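Local coordinates for protein tRNA-splicing ligase RtcB (Thermus thermophilus, PDB 2EPG) that probably joins RNA ends that carry a 2',3'-cyclic phosphate or 3'-phosphate to 5'-hydroxyl ends, using GTP and manganese, at residues Q206-G211 / I245-G251; A304-R308 / Y335-H339; I181-L187 / A301-F305; D148-S152 / W166-Y172. One frame throughout, in Å; residues are numbered along the deposited sequence.

Interaction 1: residues Q206-G211 / I245-G251; sequences QIGTLG and IHTGSRG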
loop_
_atom_site.group_PDB
_atom_site.type_symbol
_atom_site.label_atom_id
_atom_site.label_comp_id
_atom_site.label_asym_id
_atom_site.label_seq_id
_atom_site.Cartn_x
_atom_site.Cartn_y
_atom_site.Cartn_z
ATOM N N GLN A 206 1.203 18.031 8.518
ATOM C CA GLN A 206 1.078 17.546 7.147
ATOM C C GLN A 206 -0.200 16.743 6.921
ATOM O O GLN A 206 -0.510 16.376 5.786
ATOM C CB GLN A 206 2.294 16.693 6.773
ATOM C CG GLN A 206 3.645 17.413 6.925
ATOM C CD GLN A 206 4.844 16.527 6.584
ATOM O OE1 GLN A 206 4.997 15.415 7.113
ATOM N NE2 GLN A 206 5.706 17.021 5.703
ATOM N N ILE A 207 -0.950 16.477 7.989
ATOM C CA ILE A 207 -2.175 15.697 7.842
ATOM C C ILE A 207 -3.092 16.375 6.845
ATOM O O ILE A 207 -3.279 17.592 6.878
ATOM C CB ILE A 207 -2.904 15.484 9.207
ATOM C CG1 ILE A 207 -4.003 14.428 9.063
ATOM C CG2 ILE A 207 -3.509 16.768 9.703
ATOM C CD1 ILE A 207 -4.603 14.018 10.393
ATOM N N GLY A 208 -3.627 15.588 5.919
ATOM C CA GLY A 208 -4.523 16.138 4.916
ATOM C C GLY A 208 -3.817 16.637 3.679
ATOM O O GLY A 208 -4.396 17.393 2.899
ATOM N N THR A 209 -2.574 16.212 3.475
ATOM C CA THR A 209 -1.809 16.647 2.294
ATOM C C THR A 209 -1.233 15.436 1.590
ATOM O O THR A 209 -0.969 14.417 2.219
ATOM C CB THR A 209 -0.646 17.580 2.672
ATOM O OG1 THR A 209 0.293 16.865 3.492
ATOM C CG2 THR A 209 -1.160 18.787 3.442
ATOM N N LEU A 210 -1.040 15.559 0.283
ATOM C CA LEU A 210 -0.520 14.475 -0.534
ATOM C C LEU A 210 0.976 14.246 -0.381
ATOM O O LEU A 210 1.432 13.106 -0.335
ATOM C CB LEU A 210 -0.862 14.752 -2.007
ATOM C CG LEU A 210 -2.356 14.631 -2.325
ATOM C CD1 LEU A 210 -2.706 15.261 -3.679
ATOM C CD2 LEU A 210 -2.715 13.153 -2.305
ATOM N N GLY A 211 1.736 15.334 -0.293
ATOM C CA GLY A 211 3.175 15.211 -0.170
ATOM C C GLY A 211 3.784 15.293 -1.556
ATOM O O GLY A 211 3.081 15.522 -2.534
ATOM N N ILE A 245 -6.479 7.982 -4.514
ATOM C CA ILE A 245 -5.609 8.774 -3.634
ATOM C C ILE A 245 -4.380 7.938 -3.254
ATOM O O ILE A 245 -4.502 6.859 -2.676
ATOM C CB ILE A 245 -6.359 9.162 -2.340
ATOM C CG1 ILE A 245 -7.612 9.971 -2.688
ATOM C CG2 ILE A 245 -5.437 9.953 -1.418
ATOM C CD1 ILE A 245 -8.650 10.046 -1.538
ATOM N N HIS A 246 -3.205 8.457 -3.583
ATOM C CA HIS A 246 -1.940 7.783 -3.330
ATOM C C HIS A 246 -1.074 8.658 -2.446
ATOM O O HIS A 246 -0.589 9.707 -2.891
ATOM C CB HIS A 246 -1.213 7.543 -4.651
ATOM C CG HIS A 246 -0.072 6.577 -4.551
ATOM N ND1 HIS A 246 0.775 6.530 -3.465
ATOM C CD2 HIS A 246 0.372 5.632 -5.413
ATOM C CE1 HIS A 246 1.688 5.595 -3.661
ATOM N NE2 HIS A 246 1.465 5.036 -4.835
ATOM N N THR A 247 -0.902 8.237 -1.196
ATOM C CA THR A 247 -0.082 8.962 -0.246
ATOM C C THR A 247 0.098 8.136 1.035
ATOM O O THR A 247 -0.565 7.093 1.219
ATOM C CB THR A 247 -0.681 10.347 0.091
ATOM O OG1 THR A 247 0.249 11.067 0.907
ATOM C CG2 THR A 247 -2.013 10.204 0.839
ATOM N N GLY A 248 0.993 8.597 1.910
ATOM C CA GLY A 248 1.276 7.859 3.129
ATOM C C GLY A 248 1.338 8.613 4.443
ATOM O O GLY A 248 0.509 9.488 4.710
ATOM N N SER A 249 2.312 8.249 5.280
ATOM C CA SER A 249 2.469 8.874 6.593
ATOM C C SER A 249 3.297 10.159 6.532
ATOM O O SER A 249 3.617 10.760 7.562
ATOM C CB SER A 249 3.077 7.881 7.595
ATOM O OG SER A 249 4.256 7.270 7.092
ATOM N N ARG A 250 3.625 10.578 5.317
ATOM C CA ARG A 250 4.373 11.803 5.101
ATOM C C ARG A 250 5.713 11.847 5.857
ATOM O O ARG A 250 6.470 10.878 5.842
ATOM C CB ARG A 250 3.471 12.971 5.480
ATOM C CG ARG A 250 2.134 12.915 4.754
ATOM C CD ARG A 250 2.213 13.387 3.290
ATOM N NE ARG A 250 2.175 14.849 3.192
ATOM C CZ ARG A 250 3.247 15.628 3.055
ATOM N NH1 ARG A 250 3.103 16.949 2.996
ATOM N NH2 ARG A 250 4.459 15.089 2.941
ATOM N N GLY A 251 6.026 12.958 6.509
ATOM C CA GLY A 251 7.304 13.009 7.205
ATOM C C GLY A 251 7.402 12.178 8.475
ATOM O O GLY A 251 8.491 11.767 8.887
#
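The guanidinium of R250 lies between two parts of the 206-211 loop: G211 CA sits over the centre of one face, 3.2 Å above the plane, and the side chain of Q206 covers the opposite face toward its rim, its amide turned 36° from the guanidinium. At the edge waits the hydroxyl of T209. R250 grips this one oxygen side-on with two nitrogens, NE to T209 OG1 at 2.8 Å and NH1 to T209 OG1 at 2.9 Å, the oxygen lying almost exactly in the guanidinium plane. T209 OG1 reaches that edge because chi1 of 64° sets it between the backbone N and the carbonyl carbon. The loop here makes a type II beta turn, Q206 to T209, whose third position is G208. On the other side, the chain leaves strand 240-247, where H246 is a predicted manganese ligand, and enters helix 250-265; the R250 side chain, folded back at chi2 and chi3, ties this junction to the turn. Two further bonds flank it. G251 N donates to Q206 OE1 at 2.7 Å, and T247 OG1 donates to L210 O at 2.7 Å, tilted 31° from the carbonyl plane. With a leucine in place of R250, T209 OG1 would probably lose both of these donors, and Q206 and G211 the flat group that fills the space between them. Near the strand end, L210 CD2 makes a looser apolar contact with I245 CG2 at 4.3 Å, while N307 ND2 of helix 288-321 bonds to T209 O.

Interaction 2: residues A304-R308 / Y335-H339; sequences AFANR and YDLAH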
loop_
_atom_site.group_PDB
_atom_site.type_symbol
_atom_site.label_atom_id
_atom_site.label_comp_id
_atom_site.label_asym_id
_atom_site.label_seq_id
_atom_site.Cartn_x
_atom_site.Cartn_y
_atom_site.Cartn_z
ATOM N N ALA A 304 -1.191 7.627 8.486
ATOM C CA ALA A 304 -1.363 7.547 7.031
ATOM C C ALA A 304 -2.824 7.215 6.709
ATOM O O ALA A 304 -3.401 7.764 5.775
ATOM C CB ALA A 304 -0.415 6.478 6.426
ATOM N N PHE A 305 -3.431 6.313 7.473
ATOM C CA PHE A 305 -4.831 5.990 7.217
ATOM C C PHE A 305 -5.691 7.255 7.361
ATOM O O PHE A 305 -6.564 7.512 6.544
ATOM C CB PHE A 305 -5.333 4.920 8.198
ATOM C CG PHE A 305 -5.019 3.499 7.777
ATOM C CD1 PHE A 305 -4.519 2.584 8.700
ATOM C CD2 PHE A 305 -5.247 3.072 6.468
ATOM C CE1 PHE A 305 -4.251 1.271 8.336
ATOM C CE2 PHE A 305 -4.984 1.764 6.090
ATOM C CZ PHE A 305 -4.483 0.857 7.027
ATOM N N ALA A 306 -5.425 8.048 8.400
ATOM C CA ALA A 306 -6.183 9.275 8.670
ATOM C C ALA A 306 -5.964 10.308 7.598
ATOM O O ALA A 306 -6.879 11.040 7.219
ATOM C CB ALA A 306 -5.788 9.847 10.025
ATOM N N ASN A 307 -4.736 10.377 7.116
ATOM C CA ASN A 307 -4.393 11.323 6.071
ATOM C C ASN A 307 -5.225 11.067 4.807
ATOM O O ASN A 307 -5.722 12.009 4.177
ATOM C CB ASN A 307 -2.899 11.218 5.743
ATOM C CG ASN A 307 -2.456 12.278 4.763
ATOM O OD1 ASN A 307 -2.830 13.438 4.897
ATOM N ND2 ASN A 307 -1.650 11.893 3.779
ATOM N N ARG A 308 -5.357 9.798 4.421
ATOM C CA ARG A 308 -6.132 9.474 3.232
ATOM C C ARG A 308 -7.615 9.732 3.510
ATOM O O ARG A 308 -8.349 10.191 2.634
ATOM C CB ARG A 308 -5.891 8.017 2.810
ATOM C CG ARG A 308 -4.477 7.777 2.251
ATOM C CD ARG A 308 -4.360 6.468 1.457
ATOM N NE ARG A 308 -4.430 5.259 2.280
ATOM C CZ ARG A 308 -3.381 4.646 2.822
ATOM N NH1 ARG A 308 -3.560 3.555 3.543
ATOM N NH2 ARG A 308 -2.151 5.120 2.650
ATOM N N TYR A 335 -12.306 0.733 -1.480
ATOM C CA TYR A 335 -11.341 0.103 -0.569
ATOM C C TYR A 335 -10.170 1.051 -0.305
ATOM O O TYR A 335 -10.001 2.057 -0.995
ATOM C CB TYR A 335 -10.800 -1.228 -1.125
ATOM C CG TYR A 335 -10.369 -2.159 -0.020
ATOM C CD1 TYR A 335 -11.271 -2.546 0.970
ATOM C CD2 TYR A 335 -9.071 -2.645 0.057
ATOM C CE1 TYR A 335 -10.877 -3.391 2.010
ATOM C CE2 TYR A 335 -8.685 -3.493 1.086
ATOM C CZ TYR A 335 -9.597 -3.857 2.057
ATOM O OH TYR A 335 -9.220 -4.694 3.084
ATOM N N ASP A 336 -9.364 0.719 0.694
ATOM C CA ASP A 336 -8.184 1.501 1.043
ATOM C C ASP A 336 -7.191 0.514 1.665
ATOM O O ASP A 336 -7.524 -0.179 2.630
ATOM C CB ASP A 336 -8.584 2.622 2.025
ATOM C CG ASP A 336 -7.385 3.431 2.540
ATOM O OD1 ASP A 336 -7.483 4.676 2.567
ATOM O OD2 ASP A 336 -6.360 2.834 2.943
ATOM N N LEU A 337 -5.986 0.425 1.102
ATOM C CA LEU A 337 -4.985 -0.495 1.621
ATOM C C LEU A 337 -3.558 0.020 1.495
ATOM O O LEU A 337 -3.246 0.860 0.658
ATOM C CB LEU A 337 -5.082 -1.868 0.927
ATOM C CG LEU A 337 -4.407 -2.042 -0.447
ATOM C CD1 LEU A 337 -4.583 -3.487 -0.945
ATOM C CD2 LEU A 337 -5.013 -1.055 -1.447
ATOM N N ALA A 338 -2.697 -0.507 2.355
ATOM C CA ALA A 338 -1.293 -0.137 2.403
ATOM C C ALA A 338 -0.457 -0.866 1.363
ATOM O O ALA A 338 -0.808 -1.964 0.943
ATOM C CB ALA A 338 -0.740 -0.442 3.797
ATOM N N HIS A 339 0.655 -0.244 0.970
ATOM C CA HIS A 339 1.606 -0.820 0.022
ATOM C C HIS A 339 2.931 -1.069 0.758
ATOM O O HIS A 339 3.800 -1.769 0.250
ATOM C CB HIS A 339 1.815 0.116 -1.185
ATOM C CG HIS A 339 0.726 0.026 -2.214
ATOM N ND1 HIS A 339 0.964 0.173 -3.567
ATOM C CD2 HIS A 339 -0.594 -0.262 -2.096
ATOM C CE1 HIS A 339 -0.159 -0.030 -4.236
ATOM N NE2 HIS A 339 -1.119 -0.297 -3.367
HETATM O O HOH W 1 -7.509 5.351 5.193
#
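R308 lays its guanidinium edge along the carboxylate of D336, a side-on salt bridge in which two nitrogens each take an oxygen. NE donates to D336 OD1 at 3.1 Å and nearly straight (160°), while NH1 of R308 reaches D336 OD2 at 3.0 Å, using the syn lone pair of that oxygen. The match is not flat: the two planes stand 39° apart, and NE meets OD1 from well out of the carboxylate plane. D336 is presented to the helix by a first torsion that sets its CG anti to the backbone N. The ring of F305 adds its rim to the same carboxylate, with CE2 lying 3.6 Å from D336 OD2, close to the ring plane. A water then bridges helix and strand by donating to both F305 O and D336 OD1, each at 2.7 Å. The acid has a second positive neighbour, R112, in a salt bridge to OD1, and R308 NH2 donates to the carbonyls of T247 and N108; this sharing is likely to favour the ionised forms of both side chains. The arrangement is a buried ion pair between helix 288-321 and strand 332-347, whose short segments run roughly antiparallel (146°) about 10 Å apart, next to H339, which follows A338 and is predicted to bind manganese and GMP in the RtcB active site.

Interaction 3: residues I181-L187 / A301-F305; sequences IESQGRL and ANFAF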
loop_
_atom_site.group_PDB
_atom_site.type_symbol
_atom_site.label_atom_id
_atom_site.label_comp_id
_atom_site.label_asym_id
_atom_site.label_seq_id
_atom_site.Cartn_x
_atom_site.Cartn_y
_atom_site.Cartn_z
ATOM N N ILE A 181 -11.689 0.052 4.805
ATOM C CA ILE A 181 -10.282 0.356 4.948
ATOM C C ILE A 181 -9.692 -0.919 5.514
ATOM O O ILE A 181 -10.319 -1.572 6.355
ATOM C CB ILE A 181 -10.023 1.473 5.974
ATOM C CG1 ILE A 181 -10.808 2.731 5.597
ATOM C CG2 ILE A 181 -8.520 1.773 6.033
ATOM C CD1 ILE A 181 -10.719 3.826 6.661
ATOM N N GLU A 182 -8.503 -1.279 5.048
ATOM C CA GLU A 182 -7.799 -2.448 5.558
ATOM C C GLU A 182 -7.671 -2.227 7.078
ATOM O O GLU A 182 -7.318 -1.126 7.515
ATOM C CB GLU A 182 -6.409 -2.517 4.926
ATOM C CG GLU A 182 -5.535 -3.653 5.431
ATOM C CD GLU A 182 -4.070 -3.506 5.019
ATOM O OE1 GLU A 182 -3.768 -2.717 4.098
ATOM O OE2 GLU A 182 -3.211 -4.184 5.628
ATOM N N SER A 183 -7.953 -3.268 7.863
ATOM C CA SER A 183 -7.882 -3.212 9.331
ATOM C C SER A 183 -8.716 -2.077 9.888
ATOM O O SER A 183 -8.418 -1.561 10.962
ATOM C CB SER A 183 -6.438 -3.019 9.792
ATOM O OG SER A 183 -5.663 -4.164 9.502
ATOM N N GLN A 184 -9.758 -1.698 9.149
ATOM C CA GLN A 184 -10.629 -0.603 9.530
ATOM C C GLN A 184 -9.843 0.691 9.786
ATOM O O GLN A 184 -10.266 1.547 10.566
ATOM C CB GLN A 184 -11.492 -0.994 10.750
ATOM C CG GLN A 184 -12.553 -2.063 10.421
ATOM C CD GLN A 184 -13.915 -1.809 11.095
ATOM O OE1 GLN A 184 -14.056 -1.886 12.329
ATOM N NE2 GLN A 184 -14.925 -1.497 10.279
ATOM N N GLY A 185 -8.701 0.825 9.110
ATOM C CA GLY A 185 -7.880 2.015 9.247
ATOM C C GLY A 185 -7.229 2.182 10.604
ATOM O O GLY A 185 -6.941 3.301 11.007
ATOM N N ARG A 186 -6.976 1.073 11.299
ATOM C CA ARG A 186 -6.365 1.113 12.625
ATOM C C ARG A 186 -5.498 -0.085 12.927
ATOM O O ARG A 186 -6.010 -1.203 13.019
ATOM C CB ARG A 186 -7.449 1.170 13.712
ATOM C CG ARG A 186 -6.939 1.182 15.159
ATOM C CD ARG A 186 -8.120 1.154 16.146
ATOM N NE ARG A 186 -7.740 1.275 17.560
ATOM C CZ ARG A 186 -7.335 0.269 18.335
ATOM N NH1 ARG A 186 -7.015 0.501 19.606
ATOM N NH2 ARG A 186 -7.261 -0.965 17.853
ATOM N N LEU A 187 -4.189 0.118 13.064
ATOM C CA LEU A 187 -3.344 -1.003 13.451
ATOM C C LEU A 187 -3.496 -0.993 14.969
ATOM O O LEU A 187 -3.424 0.063 15.600
ATOM C CB LEU A 187 -1.890 -0.805 13.030
ATOM C CG LEU A 187 -1.578 -1.526 11.715
ATOM C CD1 LEU A 187 -2.397 -0.902 10.592
ATOM C CD2 LEU A 187 -0.091 -1.436 11.410
ATOM N N ALA A 301 1.327 4.246 10.683
ATOM C CA ALA A 301 0.340 3.699 9.759
ATOM C C ALA A 301 -1.041 4.323 9.998
ATOM O O ALA A 301 -1.744 4.655 9.053
ATOM C CB ALA A 301 0.273 2.168 9.901
ATOM N N ASN A 302 -1.424 4.478 11.259
ATOM C CA ASN A 302 -2.723 5.054 11.592
ATOM C C ASN A 302 -2.800 6.492 11.118
ATOM O O ASN A 302 -3.868 6.975 10.738
ATOM C CB ASN A 302 -2.975 4.977 13.110
ATOM C CG ASN A 302 -3.167 3.550 13.591
ATOM O OD1 ASN A 302 -3.109 3.255 14.801
ATOM N ND2 ASN A 302 -3.416 2.653 12.647
ATOM N N PHE A 303 -1.659 7.171 11.139
ATOM C CA PHE A 303 -1.596 8.546 10.690
ATOM C C PHE A 303 -1.831 8.558 9.184
ATOM O O PHE A 303 -2.589 9.385 8.659
ATOM C CB PHE A 303 -0.225 9.155 11.013
ATOM C CG PHE A 303 -0.079 10.581 10.551
ATOM C CD1 PHE A 303 -0.810 11.598 11.150
ATOM C CD2 PHE A 303 0.777 10.903 9.508
ATOM C CE1 PHE A 303 -0.687 12.917 10.717
ATOM C CE2 PHE A 303 0.903 12.215 9.066
ATOM C CZ PHE A 303 0.169 13.223 9.674
ATOM N N ALA A 304 -1.191 7.627 8.486
ATOM C CA ALA A 304 -1.363 7.547 7.031
ATOM C C ALA A 304 -2.824 7.215 6.709
ATOM O O ALA A 304 -3.401 7.764 5.775
ATOM C CB ALA A 304 -0.415 6.478 6.426
ATOM N N PHE A 305 -3.431 6.313 7.473
ATOM C CA PHE A 305 -4.831 5.990 7.217
ATOM C C PHE A 305 -5.691 7.255 7.361
ATOM O O PHE A 305 -6.564 7.512 6.544
ATOM C CB PHE A 305 -5.333 4.920 8.198
ATOM C CG PHE A 305 -5.019 3.499 7.777
ATOM C CD1 PHE A 305 -4.519 2.584 8.700
ATOM C CD2 PHE A 305 -5.247 3.072 6.468
ATOM C CE1 PHE A 305 -4.251 1.271 8.336
ATOM C CE2 PHE A 305 -4.984 1.764 6.090
ATOM C CZ PHE A 305 -4.483 0.857 7.027
#
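F305 and G185 meet face to backbone: the ring lies flat beneath the glycine, whose CA stands 3.6 Å from the ring centroid and 20° off its normal, a CH-pi contact. G185 C lies 3.3 Å from F305 CD1. The edge of the ring is met by L187, which crosses F305 at about a right angle and sets CD1 in the ring plane, 3.6 Å from F305 CE1. I181 instead slides past F305 in the opposite direction, bringing CG2 to 3.5 Å from F305 CE2; its chi1 of -56° places that methyl anti to the backbone N. The carbonyl oxygen E182 O lies 3.5 Å from F305 CZ. The chain turns here through residues S183 to G185, all with positive phi, and through successive i to i+3 backbone bonds, among them G185 N to E182 O. One turn back on the helix, L187 CD2 packs on A301 CB at 3.9 Å, and the amide of N302 lies against the backbone of L187. Replacing F305 by a valine would remove the ring, and this is likely to open a gap beneath G185 and leave the methyls of I181 and L187 without the surface they rest on. The carboxylate of E182 bonds to K343 and to the backbone N of A338. This is a loop folded over a phenylalanine of helix 288-321, and E182 carries it across to strand 332-347, near the predicted GMP-binding residue H339.

Interaction 4: residues D148-S152 / W166-Y172; sequences DVRFS and WLVKRGY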
loop_
_atom_site.group_PDB
_atom_site.type_symbol
_atom_site.label_atom_id
_atom_site.label_comp_id
_atom_site.label_asym_id
_atom_site.label_seq_id
_atom_site.Cartn_x
_atom_site.Cartn_y
_atom_site.Cartn_z
ATOM N N ASP A 148 -7.487 25.388 5.703
ATOM C CA ASP A 148 -7.514 25.793 7.097
ATOM C C ASP A 148 -8.342 24.856 7.975
ATOM O O ASP A 148 -9.481 25.151 8.353
ATOM C CB ASP A 148 -8.030 27.223 7.218
ATOM C CG ASP A 148 -7.325 27.995 8.310
ATOM O OD1 ASP A 148 -7.361 27.532 9.476
ATOM O OD2 ASP A 148 -6.733 29.055 8.000
ATOM N N VAL A 149 -7.738 23.715 8.280
ATOM C CA VAL A 149 -8.326 22.683 9.124
ATOM C C VAL A 149 -7.137 22.273 9.981
ATOM O O VAL A 149 -6.102 21.859 9.456
ATOM C CB VAL A 149 -8.796 21.471 8.289
ATOM C CG1 VAL A 149 -9.531 20.483 9.170
ATOM C CG2 VAL A 149 -9.683 21.940 7.154
ATOM N N ARG A 150 -7.261 22.398 11.294
ATOM C CA ARG A 150 -6.139 22.064 12.155
ATOM C C ARG A 150 -6.552 21.321 13.413
ATOM O O ARG A 150 -7.646 21.521 13.930
ATOM C CB ARG A 150 -5.389 23.349 12.519
ATOM C CG ARG A 150 -4.920 24.135 11.299
ATOM C CD ARG A 150 -4.545 25.562 11.662
ATOM N NE ARG A 150 -4.259 26.375 10.478
ATOM C CZ ARG A 150 -3.997 27.681 10.507
ATOM N NH1 ARG A 150 -3.748 28.336 9.378
ATOM N NH2 ARG A 150 -3.985 28.335 11.664
ATOM N N PHE A 151 -5.662 20.465 13.898
ATOM C CA PHE A 151 -5.909 19.674 15.094
ATOM C C PHE A 151 -4.875 19.991 16.175
ATOM O O PHE A 151 -3.761 20.412 15.874
ATOM C CB PHE A 151 -5.836 18.185 14.743
ATOM C CG PHE A 151 -6.842 17.758 13.718
ATOM C CD1 PHE A 151 -8.151 17.468 14.088
ATOM C CD2 PHE A 151 -6.496 17.692 12.376
ATOM C CE1 PHE A 151 -9.098 17.118 13.138
ATOM C CE2 PHE A 151 -7.436 17.344 11.419
ATOM C CZ PHE A 151 -8.745 17.056 11.804
ATOM N N SER A 152 -5.247 19.780 17.431
ATOM C CA SER A 152 -4.333 20.023 18.539
ATOM C C SER A 152 -3.404 18.819 18.652
ATOM O O SER A 152 -3.685 17.755 18.088
ATOM C CB SER A 152 -5.114 20.180 19.839
ATOM O OG SER A 152 -5.755 18.960 20.177
ATOM N N TRP A 166 -11.128 7.931 13.952
ATOM C CA TRP A 166 -11.192 9.129 14.805
ATOM C C TRP A 166 -11.783 10.276 14.000
ATOM O O TRP A 166 -12.677 10.976 14.469
ATOM C CB TRP A 166 -9.791 9.545 15.290
ATOM C CG TRP A 166 -9.781 10.613 16.388
ATOM C CD1 TRP A 166 -9.707 10.401 17.739
ATOM C CD2 TRP A 166 -9.829 12.045 16.213
ATOM N NE1 TRP A 166 -9.703 11.604 18.410
ATOM C CE2 TRP A 166 -9.778 12.626 17.498
ATOM C CE3 TRP A 166 -9.910 12.886 15.094
ATOM C CZ2 TRP A 166 -9.807 14.015 17.699
ATOM C CZ3 TRP A 166 -9.939 14.267 15.288
ATOM C CH2 TRP A 166 -9.888 14.818 16.588
ATOM N N LEU A 167 -11.274 10.458 12.784
ATOM C CA LEU A 167 -11.735 11.514 11.896
ATOM C C LEU A 167 -13.178 11.311 11.436
ATOM O O LEU A 167 -13.944 12.264 11.363
ATOM C CB LEU A 167 -10.825 11.603 10.673
ATOM C CG LEU A 167 -9.414 12.171 10.872
ATOM C CD1 LEU A 167 -8.606 12.003 9.579
ATOM C CD2 LEU A 167 -9.514 13.641 11.239
ATOM N N VAL A 168 -13.542 10.073 11.113
ATOM C CA VAL A 168 -14.898 9.792 10.668
ATOM C C VAL A 168 -15.913 10.126 11.765
ATOM O O VAL A 168 -16.956 10.715 11.491
ATOM C CB VAL A 168 -15.066 8.300 10.290
ATOM C CG1 VAL A 168 -16.539 7.993 10.017
ATOM C CG2 VAL A 168 -14.212 7.993 9.079
ATOM N N LYS A 169 -15.610 9.721 12.997
ATOM C CA LYS A 169 -16.491 9.986 14.131
ATOM C C LYS A 169 -16.642 11.477 14.418
ATOM O O LYS A 169 -17.573 11.866 15.105
ATOM C CB LYS A 169 -15.983 9.253 15.377
ATOM C CG LYS A 169 -16.112 7.741 15.264
ATOM C CD LYS A 169 -15.260 6.993 16.286
ATOM C CE LYS A 169 -15.628 7.357 17.711
ATOM N NZ LYS A 169 -14.888 6.493 18.659
ATOM N N ARG A 170 -15.743 12.315 13.896
ATOM C CA ARG A 170 -15.860 13.762 14.108
ATOM C C ARG A 170 -16.371 14.477 12.868
ATOM O O ARG A 170 -16.217 15.684 12.736
ATOM C CB ARG A 170 -14.528 14.400 14.524
ATOM C CG ARG A 170 -14.244 14.400 16.028
ATOM C CD ARG A 170 -13.778 13.056 16.493
ATOM N NE ARG A 170 -13.599 12.952 17.939
ATOM C CZ ARG A 170 -13.273 11.815 18.544
ATOM N NH1 ARG A 170 -13.124 11.764 19.854
ATOM N NH2 ARG A 170 -13.096 10.709 17.823
ATOM N N GLY A 171 -16.955 13.731 11.941
ATOM C CA GLY A 171 -17.506 14.363 10.751
ATOM C C GLY A 171 -16.661 14.425 9.495
ATOM O O GLY A 171 -17.139 14.881 8.468
ATOM N N TYR A 172 -15.419 13.969 9.542
ATOM C CA TYR A 172 -14.574 14.036 8.345
ATOM C C TYR A 172 -14.693 12.767 7.492
ATOM O O TYR A 172 -13.690 12.129 7.161
ATOM C CB TYR A 172 -13.116 14.259 8.752
ATOM C CG TYR A 172 -12.889 15.551 9.484
ATOM C CD1 TYR A 172 -12.679 16.739 8.786
ATOM C CD2 TYR A 172 -12.898 15.592 10.879
ATOM C CE1 TYR A 172 -12.477 17.941 9.460
ATOM C CE2 TYR A 172 -12.701 16.784 11.564
ATOM C CZ TYR A 172 -12.490 17.952 10.848
ATOM O OH TYR A 172 -12.291 19.132 11.515
#
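F151 packs against W166, L167 and Y172, and this is the close part of the contact. Its CZ comes within 3.5 Å of L167 CD2. Toward Y172 the approach is offset edge-to-face, the F151 rim over the tyrosine ring with centroids 5.6 Å apart and planes at 66°. W166 completes the aromatic cluster obliquely, CZ3 at 3.7 Å from F151 CE1. With chi1 at -60° the phenyl is held anti to its own carbonyl carbon and spans the distance between two backbones whose nearest CA atoms are more than 10 Å apart. The V149 side is looser: V149 CG1 touches Y172 CE1 and OH at 3.9 Å each, on a poorly ordered piece of chain, and the neighbouring D148 and R150 are exposed. Y172 is set in place by a Schellman motif that ends helix 164-169, with G171 as the C' residue and Y172 N bonded to L167 O. S152 is the N-cap of helix 153-162, where W166 NE1 bonds to E158 and both W166 and L167 touch I159. Y172 and L167 also pack on helix 288-321, and F151 on I207.

Helix 288-321 connects all four contacts. Interactions 2 and 3 share A304 and F305 and lie with centres 6 Å apart; F305 serves both, and E182 N probably bonds to D336 O (2.8 Å), joining the loop directly to the strand. Interaction 1, its centre 10 Å from that of interaction 2, is linked to it through the helix, where N307 OD1 probably bonds to G208 N and G248 C packs 3.4 Å from A304 CB. The strands of these two contacts lead to H246 and H339, both predicted to bind the second manganese. Interaction 4 is peripheral, its centre about 23 Å from the chain centre and away from the predicted sites, touching interaction 1 where F151 meets I207.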